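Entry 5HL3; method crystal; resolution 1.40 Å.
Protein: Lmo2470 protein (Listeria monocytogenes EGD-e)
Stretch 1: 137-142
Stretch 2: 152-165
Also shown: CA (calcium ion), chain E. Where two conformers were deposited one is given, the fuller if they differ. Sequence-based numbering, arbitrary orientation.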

# COMPACT_ATOMS: atom_id res chain seq x y z
N GLY A 137 -13.40 9.03 7.78
CA GLY A 137 -14.24 7.87 8.07
C GLY A 137 -13.66 6.57 7.54
O GLY A 137 -12.46 6.35 7.58
N SER A 138 -14.54 5.67 7.12
CA SER A 138 -14.16 4.32 6.68
C SER A 138 -14.39 4.13 5.19
O SER A 138 -15.10 4.90 4.54
CB SER A 138 -14.99 3.27 7.43
OG SER A 138 -14.72 3.31 8.81
N ILE A 139 -13.75 3.11 4.64
CA ILE A 139 -14.05 2.68 3.28
C ILE A 139 -15.37 1.93 3.37
O ILE A 139 -15.48 0.98 4.16
CB ILE A 139 -12.98 1.71 2.72
CG1 ILE A 139 -11.58 2.34 2.77
CG2 ILE A 139 -13.33 1.26 1.28
CD1 ILE A 139 -10.47 1.36 2.46
N PRO A 140 -16.40 2.32 2.59
CA PRO A 140 -17.68 1.58 2.66
C PRO A 140 -17.58 0.17 2.12
O PRO A 140 -16.73 -0.13 1.24
CB PRO A 140 -18.62 2.40 1.77
CG PRO A 140 -17.81 3.34 1.03
CD PRO A 140 -16.45 3.45 1.64
N ASP A 141 -18.45 -0.73 2.62
CA ASP A 141 -18.61 -2.04 2.02
C ASP A 141 -19.56 -1.78 0.82
O ASP A 141 -20.76 -1.90 0.93
CB ASP A 141 -19.19 -3.03 3.03
CG ASP A 141 -19.23 -4.45 2.51
OD1 ASP A 141 -18.59 -4.76 1.49
OD2 ASP A 141 -19.95 -5.27 3.15
N PHE A 142 -18.96 -1.41 -0.30
CA PHE A 142 -19.70 -0.91 -1.46
C PHE A 142 -20.86 -1.79 -1.86
O PHE A 142 -20.69 -3.00 -1.99
CB PHE A 142 -18.80 -0.80 -2.69
CG PHE A 142 -17.50 -0.09 -2.45
CD1 PHE A 142 -17.44 1.30 -2.30
CD2 PHE A 142 -16.31 -0.83 -2.38
CE1 PHE A 142 -16.22 1.91 -2.06
CE2 PHE A 142 -15.10 -0.22 -2.19
CZ PHE A 142 -15.06 1.14 -2.03
N TYR A 152 -7.29 2.28 -5.71
CA TYR A 152 -5.99 2.85 -5.33
C TYR A 152 -6.22 3.77 -4.14
O TYR A 152 -6.77 4.89 -4.30
CB TYR A 152 -5.39 3.58 -6.51
CG TYR A 152 -5.04 2.66 -7.66
CD1 TYR A 152 -3.87 1.91 -7.66
CD2 TYR A 152 -5.89 2.55 -8.79
CE1 TYR A 152 -3.58 1.07 -8.72
CE2 TYR A 152 -5.57 1.72 -9.83
CZ TYR A 152 -4.43 0.98 -9.79
OH TYR A 152 -4.15 0.12 -10.87
N MSE A 153 -5.76 3.34 -2.96
CA MSE A 153 -6.02 4.03 -1.70
C MSE A 153 -4.75 4.05 -0.86
O MSE A 153 -4.77 3.74 0.33
CB MSE A 153 -7.15 3.32 -0.96
CG MSE A 153 -8.43 3.14 -1.78
SE MSE A 153 -9.44 4.80 -2.06
CE MSE A 153 -10.29 4.80 -0.31
N SER A 154 -3.65 4.42 -1.48
CA SER A 154 -2.34 4.48 -0.80
C SER A 154 -2.18 5.79 -0.04
O SER A 154 -2.63 6.83 -0.52
CB SER A 154 -1.24 4.36 -1.85
OG SER A 154 0.03 4.47 -1.25
N GLU A 155 -1.54 5.75 1.14
CA GLU A 155 -1.23 6.98 1.91
C GLU A 155 -2.48 7.79 2.21
O GLU A 155 -2.63 8.95 1.79
CB GLU A 155 -0.17 7.86 1.21
CG GLU A 155 0.44 8.84 2.21
CD GLU A 155 1.47 9.73 1.62
OE1 GLU A 155 1.21 10.40 0.61
OE2 GLU A 155 2.56 9.83 2.23
N MSE A 156 -3.35 7.18 3.00
CA MSE A 156 -4.61 7.82 3.39
C MSE A 156 -4.91 7.70 4.86
O MSE A 156 -6.02 8.00 5.27
CB MSE A 156 -5.80 7.21 2.60
CG MSE A 156 -5.64 7.35 1.08
SE MSE A 156 -7.28 6.85 0.13
CE MSE A 156 -8.28 8.48 0.48
N LEU A 157 -3.92 7.30 5.66
CA LEU A 157 -4.10 7.04 7.11
C LEU A 157 -5.25 6.05 7.40
O LEU A 157 -6.05 6.25 8.32
CB LEU A 157 -4.22 8.34 7.88
CG LEU A 157 -2.92 9.15 7.90
CD1 LEU A 157 -3.22 10.51 8.49
CD2 LEU A 157 -1.83 8.47 8.67
N ILE A 158 -5.29 4.97 6.62
CA ILE A 158 -6.30 3.95 6.82
C ILE A 158 -5.82 2.96 7.89
O ILE A 158 -4.71 2.45 7.81
CB ILE A 158 -6.59 3.22 5.50
CG1 ILE A 158 -7.23 4.22 4.53
CG2 ILE A 158 -7.56 2.04 5.74
CD1 ILE A 158 -7.30 3.76 3.10
N THR A 159 -6.68 2.73 8.89
CA THR A 159 -6.45 1.72 9.94
C THR A 159 -7.35 0.52 9.67
O THR A 159 -8.31 0.59 8.87
CB THR A 159 -6.63 2.31 11.35
OG1 THR A 159 -7.84 3.07 11.40
CG2 THR A 159 -5.44 3.21 11.69
N SER A 160 -7.08 -0.60 10.34
CA SER A 160 -7.80 -1.84 10.04
C SER A 160 -9.30 -1.80 10.35
O SER A 160 -10.10 -2.47 9.69
CB SER A 160 -7.10 -3.02 10.72
OG SER A 160 -5.79 -3.15 10.20
N ASP A 161 -9.70 -0.95 11.29
CA ASP A 161 -11.12 -0.78 11.60
C ASP A 161 -11.90 -0.06 10.48
O ASP A 161 -13.12 -0.02 10.50
CB ASP A 161 -11.29 -0.01 12.93
CG ASP A 161 -10.69 1.40 12.87
OD1 ASP A 161 -9.52 1.51 12.52
OD2 ASP A 161 -11.37 2.42 13.13
N GLU A 162 -11.17 0.50 9.51
CA GLU A 162 -11.76 1.27 8.41
C GLU A 162 -11.83 0.50 7.10
O GLU A 162 -12.30 1.04 6.09
CB GLU A 162 -10.92 2.56 8.21
CG GLU A 162 -11.00 3.52 9.40
CD GLU A 162 -9.97 4.64 9.42
OE1 GLU A 162 -9.02 4.62 8.60
OE2 GLU A 162 -10.11 5.52 10.32
N LEU A 163 -11.40 -0.76 7.11
CA LEU A 163 -11.28 -1.60 5.91
C LEU A 163 -12.17 -2.84 6.00
O LEU A 163 -11.86 -3.78 6.76
CB LEU A 163 -9.82 -2.03 5.73
CG LEU A 163 -9.52 -3.01 4.59
CD1 LEU A 163 -9.88 -2.46 3.26
CD2 LEU A 163 -8.06 -3.39 4.64
N PRO A 164 -13.28 -2.86 5.28
CA PRO A 164 -14.17 -4.02 5.37
C PRO A 164 -13.72 -5.22 4.56
O PRO A 164 -12.86 -5.12 3.70
CB PRO A 164 -15.50 -3.50 4.82
CG PRO A 164 -15.14 -2.41 3.94
CD PRO A 164 -13.82 -1.83 4.39
N ASN A 165 -14.30 -6.38 4.85
CA ASN A 165 -14.06 -7.59 4.10
C ASN A 165 -15.08 -7.56 2.96
O ASN A 165 -16.15 -8.15 3.02
CB ASN A 165 -14.22 -8.80 5.04
CG ASN A 165 -13.61 -10.05 4.46
OD1 ASN A 165 -13.61 -10.25 3.26
ND2 ASN A 165 -13.08 -10.89 5.31
CA CA E . -8.19 6.86 9.24
O HOH W 1 -10.34 7.76 8.56
O HOH W 2 -15.52 1.33 10.30
O HOH W 3 -7.70 8.32 7.49
O HOH W 4 -7.27 5.89 11.22
O HOH W 5 -8.29 8.72 10.59

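The contact is centred on I139, whose CA-to-CB bond points toward the other stretch and whose side chain, in the m, t rotamer, enters a pocket lined by apolar groups. Its CD1 lies 4.0 Å from CD1 of I158 and 3.9 Å from CD1 of L163, while its CG1 sits 4.1 Å from CE of M153, a selenomethionine. These are ordinary van der Waals separations, and a branched aliphatic chain with no polar atom to satisfy suits so buried a place. L163 contributes although its CA-to-CB bond points away.

P164 extends the apolar surface. Its CD lies 4.0 Å from CB of I139 and 3.3 Å from the carbonyl O of I139, a close approach but a contact rather than a hydrogen bond. A proline nitrogen carries no hydrogen, so P164 N cannot donate to the partner backbone, and the ring meets it by packing. The same ring continues to D141, where the two CB atoms, of D141 and P164, are 4.1 Å apart; here the aspartate offers its methylene.

The backbones are joined directly once: I139 N donates to E162 O at 2.9 Å, with an angle of 153° at the hydrogen, satisfying main-chain polar groups beside the apolar pocket.

Further out, S138 OG packs 3.6 Å from CA of E162, and water 2 bridges the stretches, 2.6 Å from S138 OG and 2.8 Å from D161 O. A small hydroxyl suits this exposed edge, where it can both pack and meet solvent.

E162 turns its carboxylate to the calcium ion, which OE1 and OE2 bind at 2.5 and 2.6 Å; OE1 also accepts from T159 N at 3.0 Å. Water 1, a calcium ligand at 2.4 Å from the ion, donates to G137 O at 2.7 Å, linking stretch 1 to the metal site. G137 has a phi of 79°, a value that favours glycine.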